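Computationally designed four-helix bundle protein (Synthetic construct, PDB 3U3B) has no known biological function, being a hyperthermostable four-helix bundle whose hydrophobic core was completely redesigned by flexible-backbone computation. Local coordinates at residues D35-Y38 with W39-Y43. Residues are numbered along the deposited sequence; the frame is centred on the assembly and turned at random.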
loop_
_atom_site.group_PDB
_atom_site.type_symbol
_atom_site.label_atom_id
_atom_site.label_comp_id
_atom_site.label_asym_id
_atom_site.label_seq_id
_atom_site.Cartn_x
_atom_site.Cartn_y
_atom_site.Cartn_z
ATOM N N ASP A 35 2.282 14.676 -9.568
ATOM C CA ASP A 35 0.983 15.055 -9.043
ATOM C C ASP A 35 0.896 14.640 -7.578
ATOM O O ASP A 35 0.513 13.504 -7.260
ATOM C CB ASP A 35 -0.166 14.428 -9.839
ATOM C CG ASP A 35 -1.524 14.963 -9.410
ATOM O OD1 ASP A 35 -1.585 15.667 -8.373
ATOM O OD2 ASP A 35 -2.530 14.684 -10.101
ATOM N N MET A 36 1.245 15.563 -6.690
ATOM C CA MET A 36 1.271 15.261 -5.243
ATOM C C MET A 36 -0.080 14.891 -4.657
ATOM O O MET A 36 -0.151 14.290 -3.572
ATOM C CB MET A 36 1.854 16.458 -4.466
ATOM C CG MET A 36 3.304 16.727 -4.774
ATOM S SD MET A 36 4.304 15.227 -4.681
ATOM C CE MET A 36 5.940 15.893 -5.015
ATOM N N GLU A 37 -1.164 15.213 -5.353
ATOM C CA GLU A 37 -2.489 14.844 -4.859
ATOM C C GLU A 37 -2.634 13.304 -4.777
ATOM O O GLU A 37 -3.148 12.745 -3.783
ATOM C CB GLU A 37 -3.549 15.468 -5.759
ATOM C CG GLU A 37 -4.956 15.353 -5.257
ATOM C CD GLU A 37 -5.940 16.142 -6.106
ATOM O OE1 GLU A 37 -5.496 17.025 -6.880
ATOM O OE2 GLU A 37 -7.158 15.878 -6.004
ATOM N N TYR A 38 -2.140 12.611 -5.795
ATOM C CA TYR A 38 -2.226 11.149 -5.791
ATOM C C TYR A 38 -1.256 10.544 -4.810
ATOM O O TYR A 38 -1.598 9.610 -4.110
ATOM C CB TYR A 38 -1.998 10.596 -7.200
ATOM C CG TYR A 38 -3.224 10.707 -8.070
ATOM C CD1 TYR A 38 -4.356 9.970 -7.792
ATOM C CD2 TYR A 38 -3.242 11.547 -9.180
ATOM C CE1 TYR A 38 -5.488 10.055 -8.591
ATOM C CE2 TYR A 38 -4.370 11.638 -9.993
ATOM C CZ TYR A 38 -5.488 10.890 -9.684
ATOM O OH TYR A 38 -6.618 10.972 -10.467
ATOM N N TRP A 39 -0.065 11.110 -4.699
ATOM C CA TRP A 39 0.885 10.602 -3.724
ATOM C C TRP A 39 0.376 10.750 -2.294
ATOM O O TRP A 39 0.531 9.839 -1.467
ATOM C CB TRP A 39 2.223 11.251 -3.884
ATOM C CG TRP A 39 2.952 10.795 -5.113
ATOM C CD1 TRP A 39 3.383 11.583 -6.144
ATOM C CD2 TRP A 39 3.323 9.451 -5.449
ATOM N NE1 TRP A 39 4.008 10.810 -7.102
ATOM C CE2 TRP A 39 3.983 9.500 -6.701
ATOM C CE3 TRP A 39 3.170 8.211 -4.817
ATOM C CZ2 TRP A 39 4.485 8.365 -7.328
ATOM C CZ3 TRP A 39 3.675 7.073 -5.453
ATOM C CH2 TRP A 39 4.320 7.165 -6.695
ATOM N N ASN A 40 -0.260 11.865 -2.002
ATOM C CA ASN A 40 -0.883 12.037 -0.692
ATOM C C ASN A 40 -1.975 11.029 -0.406
ATOM O O ASN A 40 -2.025 10.449 0.702
ATOM C CB ASN A 40 -1.395 13.472 -0.518
ATOM C CG ASN A 40 -0.325 14.400 -0.009
ATOM O OD1 ASN A 40 0.097 14.288 1.143
ATOM N ND2 ASN A 40 0.112 15.358 -0.855
ATOM N N LYS A 41 -2.875 10.803 -1.362
ATOM C CA LYS A 41 -3.953 9.817 -1.175
ATOM C C LYS A 41 -3.374 8.422 -0.962
ATOM O O LYS A 41 -3.856 7.644 -0.118
ATOM C CB LYS A 41 -4.878 9.774 -2.403
ATOM C CG LYS A 41 -5.912 10.915 -2.401
ATOM C CD LYS A 41 -6.559 11.164 -3.780
ATOM C CE LYS A 41 -7.270 12.528 -3.848
ATOM N NZ LYS A 41 -8.175 12.781 -2.680
ATOM N N ILE A 42 -2.368 8.102 -1.758
ATOM C CA ILE A 42 -1.674 6.840 -1.648
ATOM C C ILE A 42 -1.028 6.655 -0.284
ATOM O O ILE A 42 -1.161 5.585 0.326
ATOM C CB ILE A 42 -0.618 6.694 -2.781
ATOM C CG1 ILE A 42 -1.309 6.434 -4.120
ATOM C CG2 ILE A 42 0.389 5.575 -2.489
ATOM C CD1 ILE A 42 -0.375 6.667 -5.304
ATOM N N TYR A 43 -0.355 7.684 0.214
ATOM C CA TYR A 43 0.275 7.586 1.516
ATOM C C TYR A 43 -0.782 7.268 2.552
ATOM O O TYR A 43 -0.576 6.380 3.385
ATOM C CB TYR A 43 0.978 8.877 1.914
ATOM C CG TYR A 43 1.732 8.722 3.205
ATOM C CD1 TYR A 43 3.059 8.329 3.208
ATOM C CD2 TYR A 43 1.087 8.883 4.433
ATOM C CE1 TYR A 43 3.742 8.149 4.376
ATOM C CE2 TYR A 43 1.778 8.706 5.626
ATOM C CZ TYR A 43 3.098 8.330 5.579
ATOM O OH TYR A 43 3.788 8.152 6.735
#
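N40 grips the carbonyl oxygen of M36 twice in the first turn of helix 36-56, a worked example of how an N-capped helix in a four-helix bundle gets under way. The backbone bond, N40 N to M36 O, is 2.9 Å long and fairly straight; the side-chain amide adds a second from N40 ND2 to M36 O, also 2.9 Å but bent to 137° at the hydrogen. The two donors come from opposite faces of the carbonyl plane, the amide standing well above it. An alanine in place of N40 would keep the backbone bond but would probably leave M36 O held by that N-H alone, without the side-chain donor on its other face. The next two backbone bonds, K41 N to E37 O and I42 N to Y38 O, continue the regular i to i+4 pattern.

At the loop end of the bundle M36 and W39 form a Met-aromatic contact, with M36 SD 4.0 Å from W39 CD1 and approaching the indole obliquely. M36 brings its sulfur there through a bend at chi2, and I82 touches both side chains. The indole, buried against V29, M75 and L76 as well, is anchored by a hydrogen bond from W39 NE1 to P33 O. On the outer surface E37 and K41 lie alongside each other, E37 CG 3.9 Å from K41 CE; their opposite charges are near but not paired, E37 OE2 standing 4.7 Å from K41 NZ.

Further back, D35 occupies the N-cap. With its CG anti to the backbone N (chi1 -173°), the carboxylate reaches forward to a backbone N-H of the first turn, D35 OD1 accepting from E37 N at 3.1 Å, the donor lying 40° out of the carboxylate plane.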